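Local coordinates for VompD (Bartonella quintana, PDB 4LGO), which serves as a trimeric autotransporter adhesin of the bacterial outer membrane, present here as N-terminal domain 1, and probably attaches the cell to host surfaces, at the interface of chains A and B. Numbering follows the deposited sequence. Chains: chain A/B, VompD.

Contact 1: the interface of chains A and B. Residues chain A 118, 120-122; chain B 109-113.
A:Asp121 and B:Thr111 meet in the neck motif, the YadA-family adapter that joins the beta-rich head to the coiled stalk. The B:Thr111 hydroxyl, OG1, lies anti to its backbone N (chi1 -163°) and donates to A:Asp121 OD1 at 2.9 Å. It arrives nearly along the C-O axis of the carboxylate. A:Arg118 grips the same oxygen side-on in a salt bridge within chain A. Its NE, 3.0 Å from A:Asp121 OD1, and its NH2 both donate on the syn side, and OD1 lies in the guanidinium plane. The other oxygen, A:Asp121 OD2, takes the backbone N of A:Arg118 at 2.8 Å, from above the carboxylate plane. These bonds fix the carboxylate and should stabilise its negative charge. Backbone bonds flank it: B:Val113 N gives to A:Asn120 O at 2.8 Å, and A:Ala122 N gives to B:Ile110 O. The A:Asn120 side chain runs beside that of B:Thr111, and its amide ND2 rests against B:Gly112 CA.

No direct hydrogen bond crosses on the looser B:Lys109 side. The chain of B:Lys109 crosses A:Arg118 at about a right angle, with CE 3.2 Å from A:Arg118 NH2. B:Lys109 NZ stays 4.2 Å from A:Arg118 NH2, a like-charge approach that may cost some energy. A:Asp121 OD2 lies nearby and may offset this. Water 1 marks this side, joining B:Ile110 N to A:Ala122 O, while A:Ala122 CB touches B:Ile110 CB at 3.8 Å.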
# COMPACT_ATOMS: atom_id res chain seq x y z
N ARG A 118 -20.18 5.12 24.78
CA ARG A 118 -21.40 5.15 23.98
C ARG A 118 -21.97 3.73 23.85
O ARG A 118 -21.24 2.72 24.03
CB ARG A 118 -21.14 5.70 22.58
CG ARG A 118 -20.69 7.16 22.50
CD ARG A 118 -20.01 7.44 21.16
NE ARG A 118 -18.75 6.68 21.08
CZ ARG A 118 -17.54 7.18 20.85
NH1 ARG A 118 -17.35 8.47 20.62
NH2 ARG A 118 -16.51 6.35 20.83
N ASN A 120 -22.69 1.86 21.42
CA ASN A 120 -22.03 1.00 20.44
C ASN A 120 -20.50 0.96 20.57
O ASN A 120 -19.81 0.60 19.64
CB ASN A 120 -22.41 1.41 19.02
CG ASN A 120 -21.95 2.82 18.68
OD1 ASN A 120 -21.60 3.61 19.57
ND2 ASN A 120 -21.97 3.15 17.40
N ASP A 121 -19.99 1.29 21.76
CA ASP A 121 -18.56 1.07 22.06
C ASP A 121 -18.32 -0.33 22.62
O ASP A 121 -19.15 -0.87 23.36
CB ASP A 121 -18.03 2.10 23.08
CG ASP A 121 -17.95 3.52 22.56
OD1 ASP A 121 -18.04 3.78 21.35
OD2 ASP A 121 -17.79 4.44 23.41
N ALA A 122 -17.19 -0.94 22.29
CA ALA A 122 -16.80 -2.19 22.90
C ALA A 122 -16.60 -2.00 24.39
O ALA A 122 -16.27 -0.90 24.84
CB ALA A 122 -15.50 -2.70 22.29
N LYS B 109 -10.85 3.85 22.56
CA LYS B 109 -12.12 3.13 22.48
C LYS B 109 -12.25 2.42 21.14
O LYS B 109 -11.62 2.82 20.15
CB LYS B 109 -13.30 4.07 22.69
CG LYS B 109 -13.30 4.71 24.07
CD LYS B 109 -14.58 5.46 24.37
CE LYS B 109 -14.75 6.68 23.49
NZ LYS B 109 -13.65 7.67 23.64
N ILE B 110 -13.03 1.35 21.12
CA ILE B 110 -13.47 0.76 19.88
C ILE B 110 -14.92 1.15 19.72
O ILE B 110 -15.75 0.84 20.58
CB ILE B 110 -13.35 -0.78 19.82
CG1 ILE B 110 -11.88 -1.20 20.07
CG2 ILE B 110 -13.92 -1.27 18.49
CD1 ILE B 110 -11.64 -2.69 20.07
N THR B 111 -15.25 1.84 18.62
CA THR B 111 -16.61 2.31 18.43
C THR B 111 -17.28 1.65 17.24
O THR B 111 -16.67 0.90 16.50
CB THR B 111 -16.66 3.80 18.23
OG1 THR B 111 -18.05 4.22 18.46
CG2 THR B 111 -16.09 4.13 16.86
N GLY B 112 -18.57 1.91 17.07
CA GLY B 112 -19.26 1.39 15.90
C GLY B 112 -19.44 -0.11 15.92
O GLY B 112 -19.48 -0.75 14.86
N VAL B 113 -19.61 -0.67 17.11
CA VAL B 113 -19.74 -2.10 17.31
C VAL B 113 -21.20 -2.55 17.38
O VAL B 113 -21.94 -2.20 18.30
CB VAL B 113 -19.03 -2.52 18.62
CG1 VAL B 113 -19.12 -4.04 18.83
CG2 VAL B 113 -17.59 -2.05 18.62
O HOH W 1 -14.20 0.82 23.81

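Contact 2: the interface of chains A and B. Residues chain A 22, 24, 30, 39; chain B 59, 63-65.
The backbone N of B:Val65 donates to A:Lys39 O at 2.8 Å. The bond is straight, 180° at the hydrogen, and runs nearly along the C=O axis. It joins the start of strand 65-69 of chain B to strand 37-42 of chain A, in N-terminal domain 1 of this YadA-family adhesin, probably part of its head. The A:Lys39 side chain is modelled incompletely, so its amine cannot be placed. Its CB lies near CG of B:Glu64.

Beside this bond the contact is apolar. The two methyl branches of B:Val65 serve different neighbours. CG2 meets A:Leu22 CD2 tip to tip at 3.7 Å. CG1 lies anti to the backbone N (chi1 -174°) and turns toward A:Val24 CG2, 4.1 Å away. A:Val24 also slides past B:Thr59 in the opposite direction, with CG2 to CG2 of 3.9 Å. The B:Thr59 hydroxyl OG1 stands between its backbone N and carbonyl carbon (chi1 66°), which turns the methyl CG2 toward A:Val24.

A:Ile30 packs elsewhere in the patch and has the largest hidden area, 68 Å². Its CD1 tip reaches toward the methyl of B:Thr59, and also comes within 3.6 Å of the carbonyl oxygen O of B:Asn63. The side chains of A:Ile30 and B:Asn63 run past each other in opposite directions. A:Ile30 CG2 packs on B:Asn63 CB at 3.9 Å, while CG1 lies alongside the B:Asn63 amide nitrogen ND2.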
# COMPACT_ATOMS: atom_id res chain seq x y z
N LEU A 22 14.73 0.70 -29.45
CA LEU A 22 14.23 0.59 -28.08
C LEU A 22 13.31 -0.63 -27.96
O LEU A 22 12.27 -0.71 -28.65
CB LEU A 22 13.53 1.87 -27.66
CG LEU A 22 12.92 1.91 -26.26
CD1 LEU A 22 13.97 1.75 -25.17
CD2 LEU A 22 12.21 3.25 -26.11
N VAL A 24 11.00 -2.81 -25.41
CA VAL A 24 10.31 -2.75 -24.13
C VAL A 24 9.74 -4.14 -23.79
O VAL A 24 8.82 -4.61 -24.49
CB VAL A 24 9.18 -1.73 -24.19
CG1 VAL A 24 8.45 -1.67 -22.85
CG2 VAL A 24 9.71 -0.36 -24.57
N ILE A 30 11.35 -0.51 -31.35
CA ILE A 30 11.00 0.81 -31.83
C ILE A 30 12.27 1.44 -32.40
O ILE A 30 13.23 1.69 -31.68
CB ILE A 30 10.45 1.70 -30.70
CG1 ILE A 30 9.15 1.11 -30.13
CG2 ILE A 30 10.24 3.12 -31.20
CD1 ILE A 30 8.83 1.57 -28.71
N LYS A 39 8.31 9.31 -26.91
CA LYS A 39 7.48 9.77 -25.79
C LYS A 39 7.46 8.77 -24.67
O LYS A 39 7.26 7.58 -24.90
CB LYS A 39 6.03 10.01 -26.23
N THR B 59 3.71 -0.36 -24.52
CA THR B 59 3.85 0.62 -25.60
C THR B 59 2.49 0.93 -26.20
O THR B 59 1.54 0.15 -26.12
CB THR B 59 4.82 0.14 -26.71
OG1 THR B 59 4.27 -1.02 -27.39
CG2 THR B 59 6.18 -0.19 -26.12
N ASN B 63 3.98 4.25 -30.69
CA ASN B 63 5.26 3.87 -30.13
C ASN B 63 5.60 4.56 -28.79
O ASN B 63 6.78 4.54 -28.38
CB ASN B 63 6.43 4.06 -31.12
CG ASN B 63 6.21 3.40 -32.47
OD1 ASN B 63 6.33 4.07 -33.51
ND2 ASN B 63 5.93 2.12 -32.49
N GLU B 64 4.60 5.14 -28.12
CA GLU B 64 4.81 5.77 -26.80
C GLU B 64 5.25 4.68 -25.83
O GLU B 64 4.78 3.54 -25.94
CB GLU B 64 3.51 6.36 -26.24
CG GLU B 64 2.86 7.42 -27.09
CD GLU B 64 1.84 6.88 -28.08
OE1 GLU B 64 1.92 5.68 -28.49
OE2 GLU B 64 0.97 7.71 -28.46
N VAL B 65 6.13 5.00 -24.89
CA VAL B 65 6.52 4.06 -23.86
C VAL B 65 5.71 4.45 -22.63
O VAL B 65 5.84 5.56 -22.11
CB VAL B 65 8.03 4.11 -23.55
CG1 VAL B 65 8.39 3.00 -22.57
CG2 VAL B 65 8.85 3.99 -24.82

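Contact 1 and contact 2 join the same two chains, with their C-alpha centres about 54 Å apart along the fibre. They share no residue. Contact 1 pairs strand 110-113 of chain B with the chain A loop that leads into helix 125-134. Contact 2 sets strands 20-24, 30-32 and 37-42 of chain A against strands 55-59 and 65-69 of chain B and the turn between them. Copies recur among the three chains of the assembly, and likely hold the trimer together at both ends of the domain.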